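Local coordinates for protein Amuc_1100 (Akkermansia muciniphila, PDB 6KNY) that is of unknown function but belongs to the membrane proteins, with a transmembrane helix absent here and a soluble part that crystallised as a monomer, at residues A[127-132]-A[197-202]; A[184-189]-A[263-268]. All coordinates share one frame; numbering follows the deposited sequence.

Contact 1: residues A[127-132]-A[197-202]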
loop_
_atom_site.group_PDB
_atom_site.type_symbol
_atom_site.label_atom_id
_atom_site.label_comp_id
_atom_site.label_asym_id
_atom_site.label_seq_id
_atom_site.Cartn_x
_atom_site.Cartn_y
_atom_site.Cartn_z
ATOM N N ILE A 127 1.657 -1.276 -2.275
ATOM C CA ILE A 127 1.173 -1.467 -0.908
ATOM C C ILE A 127 2.109 -2.401 -0.146
ATOM O O ILE A 127 2.493 -2.126 1.002
ATOM C CB ILE A 127 -0.281 -1.992 -0.909
ATOM C CG1 ILE A 127 -1.233 -0.944 -1.495
ATOM C CG2 ILE A 127 -0.715 -2.399 0.536
ATOM C CD1 ILE A 127 -2.692 -1.432 -1.693
ATOM N N ASN A 128 2.522 -3.497 -0.789
ATOM C CA ASN A 128 3.496 -4.400 -0.175
ATOM C C ASN A 128 4.748 -3.663 0.273
ATOM O O ASN A 128 5.263 -3.903 1.368
ATOM C CB ASN A 128 3.901 -5.524 -1.129
ATOM C CG ASN A 128 4.879 -6.494 -0.470
ATOM O OD1 ASN A 128 4.535 -7.169 0.501
ATOM N ND2 ASN A 128 6.110 -6.500 -0.941
ATOM N N SER A 129 5.268 -2.783 -0.580
ATOM C CA SER A 129 6.479 -2.047 -0.232
ATOM C C SER A 129 6.226 -1.097 0.933
ATOM O O SER A 129 7.047 -0.993 1.856
ATOM C CB SER A 129 6.996 -1.284 -1.449
ATOM O OG SER A 129 8.075 -0.451 -1.080
ATOM N N LEU A 130 5.091 -0.388 0.901
ATOM C CA LEU A 130 4.726 0.536 1.983
ATOM C C LEU A 130 4.599 -0.182 3.324
ATOM O O LEU A 130 5.205 0.221 4.320
ATOM C CB LEU A 130 3.399 1.234 1.654
ATOM C CG LEU A 130 2.837 2.150 2.758
ATOM C CD1 LEU A 130 3.882 3.162 3.227
ATOM C CD2 LEU A 130 1.575 2.860 2.278
ATOM N N VAL A 131 3.791 -1.237 3.379
ATOM C CA VAL A 131 3.576 -1.893 4.664
ATOM C C VAL A 131 4.890 -2.452 5.204
ATOM O O VAL A 131 5.158 -2.399 6.411
ATOM C CB VAL A 131 2.489 -2.968 4.529
ATOM C CG1 VAL A 131 2.352 -3.753 5.831
ATOM C CG2 VAL A 131 1.159 -2.295 4.193
ATOM N N ASN A 132 5.754 -2.947 4.314
ATOM C CA ASN A 132 7.030 -3.504 4.764
ATOM C C ASN A 132 7.934 -2.437 5.372
ATOM O O ASN A 132 8.606 -2.692 6.382
ATOM C CB ASN A 132 7.716 -4.232 3.611
ATOM C CG ASN A 132 7.218 -5.654 3.468
ATOM O OD1 ASN A 132 7.459 -6.494 4.335
ATOM N ND2 ASN A 132 6.473 -5.920 2.412
ATOM N N GLN A 197 10.360 5.975 -1.990
ATOM C CA GLN A 197 11.311 6.276 -3.052
ATOM C C GLN A 197 10.725 6.050 -4.441
ATOM O O GLN A 197 10.899 6.880 -5.342
ATOM C CB GLN A 197 12.561 5.404 -2.869
ATOM C CG GLN A 197 12.922 5.076 -1.388
ATOM C CD GLN A 197 11.960 4.079 -0.696
ATOM O OE1 GLN A 197 11.480 3.110 -1.300
ATOM N NE2 GLN A 197 11.675 4.331 0.578
ATOM N N ASP A 198 10.005 4.939 -4.615
ATOM C CA ASP A 198 9.574 4.470 -5.919
ATOM C C ASP A 198 8.082 4.610 -6.148
ATOM O O ASP A 198 7.629 4.437 -7.281
ATOM C CB ASP A 198 9.936 2.987 -6.089
ATOM C CG ASP A 198 11.438 2.743 -6.219
ATOM O OD1 ASP A 198 12.178 3.663 -6.642
ATOM O OD2 ASP A 198 11.872 1.621 -5.872
ATOM N N TYR A 199 7.313 4.888 -5.098
ATOM C CA TYR A 199 5.861 4.939 -5.174
ATOM C C TYR A 199 5.389 6.191 -4.457
ATOM O O TYR A 199 5.876 6.499 -3.367
ATOM C CB TYR A 199 5.239 3.688 -4.542
ATOM C CG TYR A 199 5.562 2.402 -5.274
ATOM C CD1 TYR A 199 4.871 2.042 -6.427
ATOM C CD2 TYR A 199 6.549 1.538 -4.804
ATOM C CE1 TYR A 199 5.142 0.850 -7.080
ATOM C CE2 TYR A 199 6.835 0.347 -5.458
ATOM C CZ TYR A 199 6.138 0.016 -6.597
ATOM O OH TYR A 199 6.421 -1.162 -7.256
ATOM N N LEU A 200 4.446 6.912 -5.067
ATOM C CA LEU A 200 3.938 8.169 -4.514
ATOM C C LEU A 200 2.594 7.926 -3.824
ATOM O O LEU A 200 1.573 7.708 -4.491
ATOM C CB LEU A 200 3.808 9.224 -5.615
ATOM C CG LEU A 200 3.217 10.599 -5.236
ATOM C CD1 LEU A 200 4.030 11.267 -4.134
ATOM C CD2 LEU A 200 3.176 11.496 -6.504
ATOM N N PHE A 201 2.597 7.962 -2.493
ATOM C CA PHE A 201 1.370 7.937 -1.695
ATOM C C PHE A 201 1.104 9.344 -1.196
ATOM O O PHE A 201 1.988 9.972 -0.596
ATOM C CB PHE A 201 1.484 6.997 -0.490
ATOM C CG PHE A 201 1.484 5.537 -0.841
ATOM C CD1 PHE A 201 0.294 4.826 -0.912
ATOM C CD2 PHE A 201 2.688 4.858 -1.056
ATOM C CE1 PHE A 201 0.294 3.466 -1.217
ATOM C CE2 PHE A 201 2.691 3.503 -1.355
ATOM C CZ PHE A 201 1.502 2.806 -1.427
ATOM N N THR A 202 -0.095 9.846 -1.447
ATOM C CA THR A 202 -0.440 11.173 -0.976
ATOM C C THR A 202 -1.497 11.035 0.111
ATOM O O THR A 202 -2.268 10.073 0.122
ATOM C CB THR A 202 -0.909 12.060 -2.140
ATOM O OG1 THR A 202 -1.013 13.420 -1.683
ATOM C CG2 THR A 202 -2.261 11.590 -2.670
#
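Leu130 CD2 sits almost squarely over the centre of the Phe201 ring, 3.6 Å from its centroid and 9° off the ring normal, a CH-pi contact in which all six ring carbons lie at similar range. The nearest of them is Phe201 CZ, 3.7 Å from Leu130 CD2. Leu130 CB adds a second touch at the far end of the ring, 3.8 Å from Phe201 CE2; chi1 (175°) sets CG opposite the backbone N, and chi2 turns CD2 onto this face. At the ring edge, near its plane, Ile127 N approaches Phe201 CZ at 4.2 Å.

Helix 117-134 here packs on a face of the mixed sheet: Leu175, Ile177, Leu271 and Leu273, from the neighbouring strands 170-181 and 265-276, extend the apolar layer around Leu130 and Phe201. Looser contact falls before strand 201-210, where Ser129 CB meets the Tyr199 ring obliquely, 4.3 Å from CE2.

Within the helix, Asn128 O accepts from Asn132 N and, at 2.6 Å, from Asn132 ND2, which reach it from opposite faces of the carbonyl plane. Leu200 and Thr202 pair through the backbone with strand 265-276.

Contact 2: residues A[184-189]-A[263-268]; sequences ESVLKA and EQVFVQ
Val186 on helix 183-194 and Val265 near the start of strand 265-276 bring the two backbones closest, with their CA atoms 7.2 Å apart, and both residues direct CB toward the opposing segment. Val267, two residues along the strand, also points toward the helix, whereas Phe266 between them points away, the regular alternation of an extended strand.

Val186 carries the whole helix side of the contact: CG1 goes to Val267, while CG2 lies between Val265 and Val267. CG1, swung opposite the backbone N by a chi1 of 162°, meets Val267 CG2 at 3.5 Å, a pair tighter than usual van der Waals contact. The same Val267 methyl lies 4.0 Å from Val186 CG2, so it faces both prongs of the Val186 fork. The side chains of Val186 and Val267 pass each other in opposite directions. Val186 CG2 also reaches back to Val265, lying 3.9 Å from the backbone O and 4.1 Å from CB.

The strand is held on both sides by its neighbours: Val265 and Val267 pair through the backbone with Gly181 and Phe179 of the 170-181 side, while Phe266 and Gln268 pair with Arg209 and Arg207 of strand 201-210. Phe179 also touches Val267 and Ala189, and Ile206 and Ile208 join the valines from the other side. The site lies at the periphery, where the start of strand 265-276 is covered by helix 183-194.

Only branched aliphatic groups and a carbonyl oxygen meet across these segments, burying 122 Å² in total. Such a contact depends on shape and on the exclusion of water; its methyl contacts are close-fitting but carry none of the directional bonding that ties the strand to its neighbours.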
loop_
_atom_site.group_PDB
_atom_site.type_symbol
_atom_site.label_atom_id
_atom_site.label_comp_id
_atom_site.label_asym_id
_atom_site.label_seq_id
_atom_site.Cartn_x
_atom_site.Cartn_y
_atom_site.Cartn_z
ATOM N N GLU A 184 7.005 7.283 19.326
ATOM C CA GLU A 184 8.194 7.298 18.481
ATOM C C GLU A 184 7.995 6.466 17.220
ATOM O O GLU A 184 8.422 6.875 16.134
ATOM C CB GLU A 184 9.409 6.801 19.268
ATOM N N SER A 185 7.354 5.298 17.334
ATOM C CA SER A 185 7.155 4.463 16.151
ATOM C C SER A 185 6.153 5.085 15.183
ATOM O O SER A 185 6.271 4.916 13.961
ATOM C CB SER A 185 6.687 3.064 16.559
ATOM O OG SER A 185 5.462 3.104 17.268
ATOM N N VAL A 186 5.180 5.826 15.701
ATOM C CA VAL A 186 4.196 6.453 14.827
ATOM C C VAL A 186 4.834 7.569 14.009
ATOM O O VAL A 186 4.584 7.694 12.802
ATOM C CB VAL A 186 3.010 6.946 15.670
ATOM C CG1 VAL A 186 2.216 7.974 14.889
ATOM C CG2 VAL A 186 2.156 5.754 16.079
ATOM N N LEU A 187 5.695 8.376 14.638
ATOM C CA LEU A 187 6.441 9.394 13.893
ATOM C C LEU A 187 7.306 8.766 12.810
ATOM O O LEU A 187 7.373 9.283 11.688
ATOM C CB LEU A 187 7.294 10.248 14.841
ATOM C CG LEU A 187 6.558 10.999 15.967
ATOM C CD1 LEU A 187 7.525 11.437 17.061
ATOM C CD2 LEU A 187 5.774 12.205 15.453
ATOM N N LYS A 188 7.975 7.646 13.115
ATOM C CA LYS A 188 8.745 6.957 12.074
ATOM C C LYS A 188 7.836 6.425 10.973
ATOM O O LYS A 188 8.213 6.429 9.797
ATOM C CB LYS A 188 9.551 5.794 12.653
ATOM C CG LYS A 188 10.606 6.148 13.676
ATOM C CD LYS A 188 11.430 4.901 14.005
ATOM C CE LYS A 188 12.126 5.023 15.349
ATOM N NZ LYS A 188 12.369 3.698 16.014
ATOM N N ALA A 189 6.670 5.899 11.344
ATOM C CA ALA A 189 5.732 5.389 10.348
ATOM C C ALA A 189 5.257 6.509 9.437
ATOM O O ALA A 189 5.223 6.365 8.209
ATOM C CB ALA A 189 4.535 4.729 11.043
ATOM N N GLU A 263 1.160 3.906 26.834
ATOM C CA GLU A 263 1.366 5.061 25.959
ATOM C C GLU A 263 1.355 4.626 24.488
ATOM O O GLU A 263 2.368 4.636 23.783
ATOM C CB GLU A 263 2.661 5.802 26.323
ATOM N N GLN A 264 0.168 4.212 24.052
ATOM C CA GLN A 264 -0.072 3.805 22.676
ATOM C C GLN A 264 -0.779 4.928 21.933
ATOM O O GLN A 264 -1.651 5.605 22.491
ATOM C CB GLN A 264 -0.925 2.537 22.608
ATOM C CG GLN A 264 -0.214 1.244 23.038
ATOM C CD GLN A 264 0.826 0.752 22.044
ATOM O OE1 GLN A 264 2.021 0.995 22.201
ATOM N NE2 GLN A 264 0.376 0.035 21.029
ATOM N N VAL A 265 -0.383 5.132 20.681
ATOM C CA VAL A 265 -1.004 6.107 19.794
ATOM C C VAL A 265 -1.611 5.354 18.615
ATOM O O VAL A 265 -0.957 4.488 18.020
ATOM C CB VAL A 265 0.023 7.150 19.326
ATOM C CG1 VAL A 265 -0.598 8.098 18.309
ATOM C CG2 VAL A 265 0.600 7.902 20.532
ATOM N N PHE A 266 -2.859 5.659 18.295
ATOM C CA PHE A 266 -3.565 4.999 17.206
ATOM C C PHE A 266 -3.625 5.934 16.005
ATOM O O PHE A 266 -3.963 7.116 16.157
ATOM C CB PHE A 266 -4.961 4.593 17.665
ATOM C CG PHE A 266 -5.927 4.284 16.547
ATOM C CD1 PHE A 266 -6.707 5.289 15.972
ATOM C CD2 PHE A 266 -6.083 2.980 16.092
ATOM C CE1 PHE A 266 -7.609 4.998 14.953
ATOM C CE2 PHE A 266 -6.986 2.677 15.079
ATOM C CZ PHE A 266 -7.751 3.684 14.508
ATOM N N VAL A 267 -3.283 5.408 14.848
ATOM C CA VAL A 267 -3.289 6.136 13.604
ATOM C C VAL A 267 -4.118 5.464 12.549
ATOM O O VAL A 267 -4.055 4.301 12.368
ATOM C CB VAL A 267 -1.890 6.285 13.008
ATOM C CG1 VAL A 267 -1.921 7.064 11.712
ATOM C CG2 VAL A 267 -0.964 6.953 13.973
ATOM N N GLN A 268 -4.877 6.264 11.845
ATOM C CA GLN A 268 -5.645 5.832 10.728
ATOM C C GLN A 268 -5.467 6.870 9.655
ATOM O O GLN A 268 -5.790 8.019 9.835
ATOM C CB GLN A 268 -7.090 5.610 11.052
ATOM C CG GLN A 268 -7.740 4.835 9.944
ATOM C CD GLN A 268 -9.118 4.338 10.274
ATOM O OE1 GLN A 268 -9.295 3.239 10.798
ATOM N NE2 GLN A 268 -10.110 5.142 9.959
#

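In the fold
The two contacts have centres 18 Å apart and nearest atoms about 6 Å apart, without touching. Both press a helix against the same mixed sheet, in which strands 201-210 and 265-276 are antiparallel neighbours. Contact 1 lies about 6 Å from the centre of the folded chain, contact 2 about 18 Å from it. Along the sequence their segments alternate: 127-132, 184-189, 197-202, 263-268. Strand 170-181, helix 183-194 and strand 201-210 form a beta-alpha-beta crossover, split by strand 265-276, which inserts antiparallel between the two strands. Strand 265-276 takes part in contact 2 at its start and, further along, borders contact 1 through Leu271, which Leu130 touches, so that distant parts of the chain share one core.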